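Local coordinates for protein pectate lyase (Paenibacillus sp. 0602, PDB 5GT5) that cleaves polygalacturonate by elimination, probably also partly methylated pectin at sites within the chain, and is likely to need calcium for it, at residues G98-T103 against S122-I127; S118-S123 against T155-S160; L41-N46 against I94-F99. The protein carries 1 engineered substitution. All coordinates share one frame; numbering follows the deposited sequence.

How the contacts relate
All three contacts lie close together on one side of the right-handed parallel beta-helix of polysaccharide lyase family 1. Contact 1 is the most buried: at a turn between faces, two successive coils are joined mainly by backbone hydrogen bonds and small side chains. Contacts 2 and 3 are partly buried, with charged residues at their edges. Contact 2 pairs the coil of Ser122 and Ser123, shared with contact 1, with the next one; its sheet is apolar on one face, charged on the other. In contact 3 a helix end rests on strand 92-97 and the loop after it through apolar groups, an aromatic ring and waters, without direct hydrogen bonds. Strands 92-97 and 115-120 are neighbours, linking contacts 2 and 3.

Contact 1: residues G98-T103 against S122-I127; sequences GFNGLT and SSNVII
Ser122 meets the backbone of Phe99 with its hydroxyl: Phe99 N donates to Ser122 OG over 3.1 Å. With chi1 at -67°, OG lies beside its own backbone N, anti to the carbonyl carbon, and it passes its proton to Lys120 O, so the one hydroxyl is gripped both as acceptor and as donor. Ser123 then brackets Asn100, its partner in the parallel ladder. Ser123 N gives to Phe99 O at 2.8 Å, and Ser123 O receives Gly101 N at 2.9 Å. The same pair is also tied through its side chains, by a short bond of 2.5 Å from Ser123 OG to Asn100 OD1. Ser123 OG, in the crowded position between its backbone N and carbonyl carbon, stands 46° out of the plane of the Asn100 amide. At Asn124 the chain turns a corner, as the facing chain does at Gly101, where a CB would jam against the preceding carbonyl oxygen. Leu102 N donates to Asn124 O, while the Asn124 side chain runs next to that of Asn100, pointing the same way, and its OD1 bonds Ser256 OG of the second subunit. Past the corner, Val125 pairs with Leu102, both side chains on one face of the sheet. Ile126 N donates to Leu102 O at 2.8 Å, nearly along the C=O axis. On the opposite face Ile126 lies alongside Thr103, with methyl CG2 4.0 Å from Thr103 CG2; the Thr103 hydroxyl is bonded to Gly19 N. Such stacking of turn on turn is the hallmark of the parallel beta-helix. Strand 102-106 lies between 51-54 and 125-128, and 125-128 is followed by 160-165, all parallel.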
ATOM      1  N   GLY A  98      -1.298  13.457   2.934  1.00  6.14           N
ATOM      2  CA  GLY A  98      -1.150  13.279   1.502  1.00  8.20           C
ATOM      3  C   GLY A  98       0.269  13.081   1.011  1.00  8.90           C
ATOM      4  O   GLY A  98       0.536  13.282  -0.176  1.00 10.67           O
ATOM      5  N   PHE A  99       1.203  12.696   1.878  1.00  7.02           N
ATOM      6  CA  PHE A  99       2.579  12.452   1.476  1.00  6.84           C
ATOM      7  C   PHE A  99       2.773  11.056   0.908  1.00  7.00           C
ATOM      8  O   PHE A  99       2.105  10.114   1.347  1.00  8.79           O
ATOM      9  CB  PHE A  99       3.539  12.715   2.648  1.00  6.20           C
ATOM     10  CG  PHE A  99       3.840  14.175   2.828  1.00  7.98           C
ATOM     11  CD1 PHE A  99       2.942  14.989   3.517  1.00  8.62           C
ATOM     12  CD2 PHE A  99       4.963  14.760   2.241  1.00  8.09           C
ATOM     13  CE1 PHE A  99       3.178  16.389   3.629  1.00  9.88           C
ATOM     14  CE2 PHE A  99       5.201  16.145   2.350  1.00  9.29           C
ATOM     15  CZ  PHE A  99       4.312  16.954   3.079  1.00  8.15           C
ATOM     16  N   ASN A 100       3.615  10.932  -0.113  1.00  8.08           N
ATOM     17  CA  ASN A 100       4.039   9.631  -0.606  1.00  7.64           C
ATOM     18  C   ASN A 100       5.545   9.550  -0.687  1.00  8.41           C
ATOM     19  O   ASN A 100       6.176  10.119  -1.587  1.00  9.01           O
ATOM     20  CB  ASN A 100       3.479   9.294  -1.973  1.00  9.88           C
ATOM     21  CG  ASN A 100       3.921   7.901  -2.431  1.00  8.03           C
ATOM     22  OD1 ASN A 100       4.041   6.981  -1.636  1.00 15.08           O
ATOM     23  ND2 ASN A 100       4.289   7.794  -3.696  1.00 20.99           N
ATOM     24  N   GLY A 101       6.132   8.888   0.288  1.00  7.75           N
ATOM     25  CA  GLY A 101       7.560   8.708   0.303  1.00  8.09           C
ATOM     26  C   GLY A 101       8.209   9.857   1.030  1.00  7.59           C
ATOM     27  O   GLY A 101       8.651  10.829   0.416  1.00  9.16           O
ATOM     28  N   LEU A 102       8.285   9.750   2.345  1.00  7.89           N
ATOM     29  CA  LEU A 102       8.782  10.830   3.185  1.00  7.92           C
ATOM     30  C   LEU A 102       9.574  10.232   4.324  1.00  6.83           C
ATOM     31  O   LEU A 102       9.114   9.284   4.953  1.00  7.75           O
ATOM     32  CB  LEU A 102       7.595  11.635   3.725  1.00  7.42           C
ATOM     33  CG  LEU A 102       7.904  12.656   4.825  1.00  7.19           C
ATOM     34  CD1 LEU A 102       8.729  13.834   4.304  1.00  8.77           C
ATOM     35  CD2 LEU A 102       6.599  13.148   5.456  1.00  8.89           C
ATOM     36  N   THR A 103      10.752  10.774   4.606  1.00  7.68           N
ATOM     37  CA  THR A 103      11.527  10.409   5.788  1.00  5.11           C
ATOM     38  C   THR A 103      11.733  11.615   6.682  1.00  6.46           C
ATOM     39  O   THR A 103      12.214  12.682   6.226  1.00  7.94           O
ATOM     40  CB  THR A 103      12.897   9.840   5.399  1.00  7.96           C
ATOM     41  OG1 THR A 103      12.669   8.662   4.615  1.00  8.22           O
ATOM     42  CG2 THR A 103      13.739   9.455   6.643  1.00  9.38           C
ATOM     43  N   SER A 122      -1.411   9.090   3.880  1.00  5.21           N
ATOM     44  CA  SER A 122      -0.026   9.101   3.419  1.00  6.60           C
ATOM     45  C   SER A 122       0.491   7.687   3.212  1.00  7.30           C
ATOM     46  O   SER A 122      -0.055   6.695   3.734  1.00  7.67           O
ATOM     47  CB  SER A 122       0.837   9.832   4.438  1.00  7.38           C
ATOM     48  OG  SER A 122       0.509  11.226   4.484  1.00  6.66           O
ATOM     49  N   SER A 123       1.558   7.568   2.435  1.00  7.73           N
ATOM     50  CA  SER A 123       2.165   6.271   2.178  1.00  7.79           C
ATOM     51  C   SER A 123       3.663   6.390   2.241  1.00  6.28           C
ATOM     52  O   SER A 123       4.251   7.442   1.917  1.00  6.49           O
ATOM     53  CB  SER A 123       1.742   5.726   0.821  1.00 10.15           C
ATOM     54  OG  SER A 123       2.009   6.692  -0.178  1.00 18.94           O
ATOM     55  N   ASN A 124       4.285   5.290   2.660  1.00  6.33           N
ATOM     56  CA  ASN A 124       5.730   5.149   2.705  1.00  6.85           C
ATOM     57  C   ASN A 124       6.399   6.282   3.489  1.00  5.59           C
ATOM     58  O   ASN A 124       7.190   7.083   2.977  1.00  6.35           O
ATOM     59  CB  ASN A 124       6.262   5.019   1.279  1.00  7.76           C
ATOM     60  CG  ASN A 124       5.782   3.754   0.639  1.00  8.06           C
ATOM     61  OD1 ASN A 124       5.749   2.709   1.277  1.00 10.98           O
ATOM     62  ND2 ASN A 124       5.273   3.876  -0.582  1.00 12.24           N
ATOM     63  N   VAL A 125       6.056   6.331   4.768  1.00  5.90           N
ATOM     64  CA  VAL A 125       6.583   7.316   5.703  1.00  6.38           C
ATOM     65  C   VAL A 125       7.553   6.637   6.654  1.00  6.04           C
ATOM     66  O   VAL A 125       7.221   5.563   7.203  1.00  5.77           O
ATOM     67  CB  VAL A 125       5.432   7.983   6.498  1.00  7.96           C
ATOM     68  CG1 VAL A 125       6.002   8.927   7.592  1.00  8.51           C
ATOM     69  CG2 VAL A 125       4.475   8.736   5.536  1.00  9.68           C
ATOM     70  N   ILE A 126       8.722   7.235   6.843  1.00  6.28           N
ATOM     71  CA  ILE A 126       9.729   6.733   7.780  1.00  6.15           C
ATOM     72  C   ILE A 126       9.994   7.848   8.796  1.00  5.67           C
ATOM     73  O   ILE A 126      10.208   9.013   8.412  1.00  7.43           O
ATOM     74  CB  ILE A 126      11.033   6.342   7.050  1.00  6.87           C
ATOM     75  CG1 ILE A 126      10.767   5.176   6.095  1.00  8.15           C
ATOM     76  CG2 ILE A 126      12.163   6.079   8.059  1.00  8.35           C
ATOM     77  CD1 ILE A 126      12.026   4.700   5.354  1.00  9.38           C
ATOM     78  N   ILE A 127       9.950   7.499  10.081  1.00  5.19           N
ATOM     79  CA  ILE A 127      10.206   8.431  11.192  1.00  4.77           C
ATOM     80  C   ILE A 127      11.263   7.791  12.084  1.00  5.66           C
ATOM     81  O   ILE A 127      11.021   6.727  12.673  1.00  6.64           O
ATOM     82  CB  ILE A 127       8.942   8.734  11.984  1.00  4.35           C
ATOM     83  CG1 ILE A 127       7.893   9.370  11.068  1.00  5.74           C
ATOM     84  CG2 ILE A 127       9.285   9.623  13.194  1.00  6.38           C
ATOM     85  CD1 ILE A 127       6.485   9.448  11.677  1.00  8.65           C
TER

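Contact 2: residues S118-S123 against T155-S160; sequences SVKRSS and TLEESS
Val119 packs its CB against Leu156 CD2 at 3.8 Å, the two side chains lying alongside on the same face of the sheet. Leu156 CD2 also lies 3.9 Å from Val119 CG2. The N and O of Val119 both bond to strand 154-157, N to Thr155 O and O to Glu157 N, each at 2.8 Å. These bonds join adjacent parallel coils of the beta-helix, strand 115-120 lying between 92-97 and 154-157; the Thr155 side chain is close to Asp152 and Asp178, which probably bind calcium. Where the strands end, Arg121 and Glu158 lie side by side, their CG atoms 3.5 Å apart. Glu158 is bent at chi2 (-97°), and its OE2 sits 3.5 Å from Arg121 NH1, with guanidinium and carboxylate planes only 11° apart. The oxygen is well out of the guanidinium plane, so this salt bridge rests on charge alone, and the NH2 of Arg121 turns to Asp97 in a second one. Lys120 CB lies over the centre of one guanidinium face. Arg121 N donates to Glu157 O at 3.1 Å, an acceptor that Ser159 OG also uses. Ser159 OG in turn receives Ser122 N, again at 3.1 Å, and a water bridges Glu157 OE2 and Ser118 OG.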
ATOM      1  N   SER A 118      -0.105  13.811  13.488  1.00  6.67           N
ATOM      2  CA  SER A 118      -1.129  12.996  12.849  1.00  7.66           C
ATOM      3  C   SER A 118      -0.688  12.758  11.417  1.00  9.95           C
ATOM      4  O   SER A 118      -0.403  13.709  10.685  1.00 10.79           O
ATOM      5  CB  SER A 118      -2.460  13.736  12.884  1.00 11.24           C
ATOM      6  OG  SER A 118      -3.464  13.078  12.120  1.00 16.76           O
ATOM      7  N   VAL A 119      -0.557  11.490  11.049  1.00  7.52           N
ATOM      8  CA  VAL A 119      -0.248  11.122   9.671  1.00  7.11           C
ATOM      9  C   VAL A 119      -1.525  10.647   9.031  1.00  5.83           C
ATOM     10  O   VAL A 119      -2.144   9.681   9.490  1.00  8.67           O
ATOM     11  CB  VAL A 119       0.820  10.034   9.593  1.00  5.89           C
ATOM     12  CG1 VAL A 119       1.089   9.643   8.126  1.00  8.89           C
ATOM     13  CG2 VAL A 119       2.127  10.479  10.303  1.00  9.76           C
ATOM     14  N   LYS A 120      -1.981  11.349   8.001  1.00  6.74           N
ATOM     15  CA  LYS A 120      -3.257  11.009   7.346  1.00  5.95           C
ATOM     16  C   LYS A 120      -3.045  10.847   5.870  1.00  6.49           C
ATOM     17  O   LYS A 120      -2.308  11.614   5.264  1.00  7.29           O
ATOM     18  CB  LYS A 120      -4.299  12.127   7.510  1.00  9.03           C
ATOM     19  CG  LYS A 120      -4.739  12.339   8.944  1.00 10.99           C
ATOM     20  CD  LYS A 120      -5.787  13.438   9.047  1.00 12.39           C
ATOM     21  CE  LYS A 120      -6.292  13.615  10.490  1.00 22.43           C
ATOM     22  NZ  LYS A 120      -7.350  14.672  10.527  1.00 28.72           N
ATOM     23  N   ARG A 121      -3.706   9.846   5.312  1.00  7.05           N
ATOM     24  CA  ARG A 121      -3.778   9.700   3.844  1.00  7.72           C
ATOM     25  C   ARG A 121      -2.378   9.725   3.218  1.00  5.25           C
ATOM     26  O   ARG A 121      -2.165  10.327   2.161  1.00  7.53           O
ATOM     27  CB  ARG A 121      -4.681  10.783   3.246  1.00  8.95           C
ATOM     28  CG  ARG A 121      -6.147  10.662   3.627  1.00 11.32           C
ATOM     29  CD  ARG A 121      -6.944  11.898   3.192  1.00 12.11           C
ATOM     30  NE  ARG A 121      -6.643  13.104   3.967  1.00 15.74           N
ATOM     31  CZ  ARG A 121      -7.325  13.520   5.036  1.00 18.49           C
ATOM     32  NH1 ARG A 121      -8.351  12.808   5.500  1.00 23.03           N
ATOM     33  NH2 ARG A 121      -6.963  14.644   5.650  1.00 19.06           N
ATOM     34  N   SER A 122      -1.411   9.090   3.880  1.00  5.21           N
ATOM     35  CA  SER A 122      -0.026   9.101   3.419  1.00  6.60           C
ATOM     36  C   SER A 122       0.491   7.687   3.212  1.00  7.30           C
ATOM     37  O   SER A 122      -0.055   6.695   3.734  1.00  7.67           O
ATOM     38  CB  SER A 122       0.837   9.832   4.438  1.00  7.38           C
ATOM     39  OG  SER A 122       0.509  11.226   4.484  1.00  6.66           O
ATOM     40  N   SER A 123       1.558   7.568   2.435  1.00  7.73           N
ATOM     41  CA  SER A 123       2.165   6.271   2.178  1.00  7.79           C
ATOM     42  C   SER A 123       3.663   6.390   2.241  1.00  6.28           C
ATOM     43  O   SER A 123       4.251   7.442   1.917  1.00  6.49           O
ATOM     44  CB  SER A 123       1.742   5.726   0.821  1.00 10.15           C
ATOM     45  OG  SER A 123       2.009   6.692  -0.178  1.00 18.94           O
ATOM     46  N   THR A 155      -0.392   9.514  15.592  1.00  4.57           N
ATOM     47  CA  THR A 155      -1.610   8.807  15.159  1.00  5.07           C
ATOM     48  C   THR A 155      -1.472   8.600  13.683  1.00  6.08           C
ATOM     49  O   THR A 155      -1.133   9.537  12.929  1.00  8.69           O
ATOM     50  CB  THR A 155      -2.873   9.598  15.459  1.00  6.14           C
ATOM     51  OG1 THR A 155      -2.931   9.853  16.877  1.00 10.98           O
ATOM     52  CG2 THR A 155      -4.105   8.815  15.116  1.00  8.12           C
ATOM     53  N   LEU A 156      -1.722   7.376  13.248  1.00  5.82           N
ATOM     54  CA  LEU A 156      -1.695   7.050  11.831  1.00  6.23           C
ATOM     55  C   LEU A 156      -3.129   6.778  11.384  1.00  7.66           C
ATOM     56  O   LEU A 156      -3.832   5.964  11.985  1.00  8.09           O
ATOM     57  CB  LEU A 156      -0.837   5.818  11.593  1.00  6.89           C
ATOM     58  CG  LEU A 156       0.529   5.822  12.293  1.00  7.28           C
ATOM     59  CD1 LEU A 156       1.211   4.488  12.049  1.00  9.45           C
ATOM     60  CD2 LEU A 156       1.388   6.963  11.778  1.00  6.80           C
ATOM     61  N   GLU A 157      -3.573   7.431  10.308  1.00  7.64           N
ATOM     62  CA  GLU A 157      -4.947   7.257   9.824  1.00  9.08           C
ATOM     63  C   GLU A 157      -4.984   7.078   8.332  1.00  6.02           C
ATOM     64  O   GLU A 157      -4.362   7.860   7.595  1.00  6.25           O
ATOM     65  CB  GLU A 157      -5.845   8.448  10.185  1.00 10.84           C
ATOM     66  CG  GLU A 157      -6.072   8.599  11.692  1.00 15.13           C
ATOM     67  CD  GLU A 157      -6.955   9.776  12.055  1.00 19.29           C
ATOM     68  OE1 GLU A 157      -7.615  10.311  11.154  1.00 20.94           O
ATOM     69  OE2 GLU A 157      -6.991  10.165  13.247  1.00 26.97           O
ATOM     70  N   GLU A 158      -5.742   6.073   7.888  1.00  6.43           N
ATOM     71  CA  GLU A 158      -5.901   5.762   6.444  1.00  7.96           C
ATOM     72  C   GLU A 158      -4.616   5.889   5.648  1.00  7.78           C
ATOM     73  O   GLU A 158      -4.595   6.443   4.539  1.00  7.36           O
ATOM     74  CB  GLU A 158      -7.039   6.557   5.805  1.00 10.84           C
ATOM     75  CG  GLU A 158      -6.881   8.016   5.727  1.00 16.08           C
ATOM     76  CD  GLU A 158      -7.561   8.725   6.859  1.00 29.79           C
ATOM     77  OE1 GLU A 158      -8.463   8.124   7.482  1.00 28.48           O
ATOM     78  OE2 GLU A 158      -7.218   9.903   7.099  1.00 31.01           O
ATOM     79  N   SER A 159      -3.550   5.333   6.215  1.00  7.31           N
ATOM     80  CA  SER A 159      -2.203   5.379   5.641  1.00  5.98           C
ATOM     81  C   SER A 159      -1.692   3.964   5.350  1.00  5.68           C
ATOM     82  O   SER A 159      -2.316   2.953   5.741  1.00  7.96           O
ATOM     83  CB  SER A 159      -1.264   6.144   6.578  1.00  7.09           C
ATOM     84  OG  SER A 159      -1.629   7.536   6.603  1.00  7.80           O
ATOM     85  N   SER A 160      -0.579   3.872   4.628  1.00  6.38           N
ATOM     86  CA  SER A 160      -0.040   2.593   4.170  1.00  5.76           C
ATOM     87  C   SER A 160       1.464   2.665   4.121  1.00  7.04           C
ATOM     88  O   SER A 160       1.999   3.473   3.348  1.00  7.28           O
ATOM     89  CB  SER A 160      -0.572   2.294   2.762  1.00  9.87           C
ATOM     90  OG  SER A 160      -0.091   1.047   2.263  1.00  9.65           O
TER
HETATM   91  O   HOH W   1      -5.219  11.860  13.929  1.00 36.46           O

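Contact 3: residues L41-N46 against I94-F99; sequences LALKKN and ITVDGF
Leu43 lays its CD1 methyl across Val96 CG2 at 4.0 Å, the two side chains crossing obliquely, and approaches Ile94 CG2 at 4.4 Å. The end of helix 36-43 is thereby packed against strand 92-97 of the parallel beta-helix; Leu43 also touches Val52 of strand 51-54 and Leu102 of strand 102-106. Next along, the Phe99 ring points its CE1-CZ rim at the chain leaving the helix. CE1 lies 3.4 Å from Leu43 O, which sits at the ring edge near its plane, and CZ is 3.3 Å from Lys44 O, which approaches obliquely. A water lies over the centre of one face, taking the N-H of Asn46 and giving a proton to Asp97 O. An alanine in place of Phe99 would probably leave the carbonyls of Leu43 and Lys44 without the ring rim they rest on, open a gap beside the helix end and take away the surface beneath this water. At the exposed side, Lys45 runs extended alongside Asp97, its CG 3.5 Å from Asp97 O. The two charges stay apart, with Lys45 NZ 4.6 Å from Asp97 OD2, and a water spans them, OD2 being also the partner of Arg121. In place of a direct bond between the backbones, another water, in plane with the Phe99 ring at its edge, donates to Leu43 O and Thr95 O and accepts from Asp97 N at 2.9 Å.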
ATOM      1  N   LEU A  41       6.743  24.707   6.860  1.00  8.76           N
ATOM      2  CA  LEU A  41       6.950  24.805   5.424  1.00  9.66           C
ATOM      3  C   LEU A  41       7.260  23.454   4.800  1.00 10.90           C
ATOM      4  O   LEU A  41       6.734  23.142   3.726  1.00 12.68           O
ATOM      5  CB  LEU A  41       8.072  25.788   5.120  1.00 10.65           C
ATOM      6  CG  LEU A  41       7.731  27.250   5.409  1.00 15.41           C
ATOM      7  CD1 LEU A  41       8.981  28.144   5.229  1.00 16.08           C
ATOM      8  CD2 LEU A  41       6.595  27.726   4.517  1.00 21.43           C
ATOM      9  N   ALA A  42       8.070  22.636   5.474  1.00  7.58           N
ATOM     10  CA  ALA A  42       8.478  21.337   4.954  1.00  8.70           C
ATOM     11  C   ALA A  42       7.321  20.340   4.874  1.00  9.48           C
ATOM     12  O   ALA A  42       7.246  19.566   3.913  1.00  9.51           O
ATOM     13  CB  ALA A  42       9.571  20.769   5.814  1.00  8.84           C
ATOM     14  N   LEU A  43       6.438  20.359   5.883  1.00  7.83           N
ATOM     15  CA  LEU A  43       5.378  19.354   6.004  1.00  6.51           C
ATOM     16  C   LEU A  43       4.020  19.822   5.490  1.00  8.73           C
ATOM     17  O   LEU A  43       3.021  19.125   5.647  1.00  9.28           O
ATOM     18  CB  LEU A  43       5.276  18.833   7.442  1.00  6.66           C
ATOM     19  CG  LEU A  43       6.479  18.013   7.878  1.00  9.04           C
ATOM     20  CD1 LEU A  43       6.219  17.586   9.335  1.00 10.84           C
ATOM     21  CD2 LEU A  43       6.742  16.785   6.971  1.00 11.48           C
ATOM     22  N   LYS A  44       3.980  20.992   4.860  1.00  9.22           N
ATOM     23  CA  LYS A  44       2.746  21.500   4.223  1.00  8.13           C
ATOM     24  C   LYS A  44       2.297  20.516   3.154  1.00  9.24           C
ATOM     25  O   LYS A  44       3.137  19.997   2.410  1.00  8.94           O
ATOM     26  CB  LYS A  44       2.991  22.879   3.586  1.00 10.23           C
ATOM     27  CG  LYS A  44       1.709  23.565   3.109  1.00 14.88           C
ATOM     28  CD  LYS A  44       2.020  24.977   2.601  1.00 18.65           C
ATOM     29  CE  LYS A  44       0.759  25.674   2.102  1.00 26.25           C
ATOM     30  NZ  LYS A  44      -0.197  25.911   3.190  1.00 35.84           N
ATOM     31  N   LYS A  45       1.000  20.233   3.107  1.00 10.03           N
ATOM     32  CA  LYS A  45       0.475  19.305   2.096  1.00  7.19           C
ATOM     33  C   LYS A  45       0.957  19.706   0.702  1.00  9.40           C
ATOM     34  O   LYS A  45       0.957  20.887   0.331  1.00 11.55           O
ATOM     35  CB  LYS A  45      -1.062  19.281   2.163  1.00 13.05           C
ATOM     36  CG  LYS A  45      -1.720  18.313   1.202  1.00 12.87           C
ATOM     37  CD  LYS A  45      -3.244  18.383   1.385  1.00 20.51           C
ATOM     38  CE  LYS A  45      -3.967  17.581   0.300  1.00 37.38           C
ATOM     39  NZ  LYS A  45      -5.446  17.811   0.335  1.00 46.03           N
ATOM     40  N   ASN A  46       1.418  18.695  -0.047  1.00  9.25           N
ATOM     41  CA  ASN A  46       1.928  18.870  -1.402  1.00  9.05           C
ATOM     42  C   ASN A  46       3.199  19.663  -1.527  1.00 10.08           C
ATOM     43  O   ASN A  46       3.519  20.174  -2.610  1.00 12.93           O
ATOM     44  CB  ASN A  46       0.824  19.333  -2.365  1.00  9.36           C
ATOM     45  CG  ASN A  46      -0.212  18.272  -2.594  1.00 11.51           C
ATOM     46  OD1 ASN A  46       0.136  17.102  -2.703  1.00 13.86           O
ATOM     47  ND2 ASN A  46      -1.473  18.664  -2.688  1.00 12.84           N
ATOM     48  N   ILE A  94       0.113  18.576  14.526  1.00  8.04           N
ATOM     49  CA  ILE A  94       0.773  18.731  13.228  1.00  7.65           C
ATOM     50  C   ILE A  94       0.321  17.598  12.342  1.00  8.22           C
ATOM     51  O   ILE A  94       0.544  16.424  12.662  1.00  9.05           O
ATOM     52  CB  ILE A  94       2.291  18.706  13.381  1.00  7.04           C
ATOM     53  CG1 ILE A  94       2.764  19.806  14.358  1.00  8.30           C
ATOM     54  CG2 ILE A  94       2.916  18.860  12.015  1.00  9.75           C
ATOM     55  CD1 ILE A  94       4.153  19.626  14.890  1.00 10.55           C
ATOM     56  N   THR A  95      -0.373  17.941  11.254  1.00  7.52           N
ATOM     57  CA  THR A  95      -0.965  16.925  10.388  1.00  9.87           C
ATOM     58  C   THR A  95      -0.189  16.780   9.087  1.00  9.31           C
ATOM     59  O   THR A  95      -0.197  17.703   8.251  1.00 11.64           O
ATOM     60  CB  THR A  95      -2.440  17.232  10.071  1.00  9.71           C
ATOM     61  OG1 THR A  95      -3.176  17.267  11.297  1.00 10.56           O
ATOM     62  CG2 THR A  95      -3.039  16.132   9.206  1.00 12.15           C
ATOM     63  N   VAL A  96       0.431  15.613   8.917  1.00  8.26           N
ATOM     64  CA  VAL A  96       1.143  15.235   7.710  1.00  8.67           C
ATOM     65  C   VAL A  96       0.137  14.548   6.822  1.00  7.31           C
ATOM     66  O   VAL A  96      -0.292  13.418   7.132  1.00  7.93           O
ATOM     67  CB  VAL A  96       2.276  14.254   8.083  1.00  7.61           C
ATOM     68  CG1 VAL A  96       3.011  13.736   6.871  1.00  8.20           C
ATOM     69  CG2 VAL A  96       3.279  14.934   9.046  1.00 10.34           C
ATOM     70  N   ASP A  97      -0.251  15.217   5.731  1.00  6.55           N
ATOM     71  CA  ASP A  97      -1.415  14.817   4.939  1.00  7.06           C
ATOM     72  C   ASP A  97      -1.028  14.632   3.475  1.00  8.03           C
ATOM     73  O   ASP A  97      -0.430  15.516   2.857  1.00  9.84           O
ATOM     74  CB  ASP A  97      -2.492  15.916   5.039  1.00  9.81           C
ATOM     75  CG  ASP A  97      -3.842  15.509   4.454  1.00 12.60           C
ATOM     76  OD1 ASP A  97      -3.979  14.427   3.853  1.00 12.42           O
ATOM     77  OD2 ASP A  97      -4.790  16.310   4.604  1.00 18.40           O
ATOM     78  N   GLY A  98      -1.298  13.457   2.934  1.00  6.14           N
ATOM     79  CA  GLY A  98      -1.150  13.279   1.502  1.00  8.20           C
ATOM     80  C   GLY A  98       0.269  13.081   1.011  1.00  8.90           C
ATOM     81  O   GLY A  98       0.536  13.282  -0.176  1.00 10.67           O
ATOM     82  N   PHE A  99       1.203  12.696   1.878  1.00  7.02           N
ATOM     83  CA  PHE A  99       2.579  12.452   1.476  1.00  6.84           C
ATOM     84  C   PHE A  99       2.773  11.056   0.908  1.00  7.00           C
ATOM     85  O   PHE A  99       2.105  10.114   1.347  1.00  8.79           O
ATOM     86  CB  PHE A  99       3.539  12.715   2.648  1.00  6.20           C
ATOM     87  CG  PHE A  99       3.840  14.175   2.828  1.00  7.98           C
ATOM     88  CD1 PHE A  99       2.942  14.989   3.517  1.00  8.62           C
ATOM     89  CD2 PHE A  99       4.963  14.760   2.241  1.00  8.09           C
ATOM     90  CE1 PHE A  99       3.178  16.389   3.629  1.00  9.88           C
ATOM     91  CE2 PHE A  99       5.201  16.145   2.350  1.00  9.29           C
ATOM     92  CZ  PHE A  99       4.312  16.954   3.079  1.00  8.15           C
TER
HETATM   93  O   HOH W   2       0.484  18.013   5.595  1.00  8.40           O
HETATM   94  O   HOH W   3      -6.684  17.192   3.072  1.00 29.71           O
HETATM   95  O   HOH W   4       1.780  15.914   0.608  1.00 12.30           O
HETATM   96  O   HOH W   5      -0.972  14.655  -2.071  1.00 13.51           O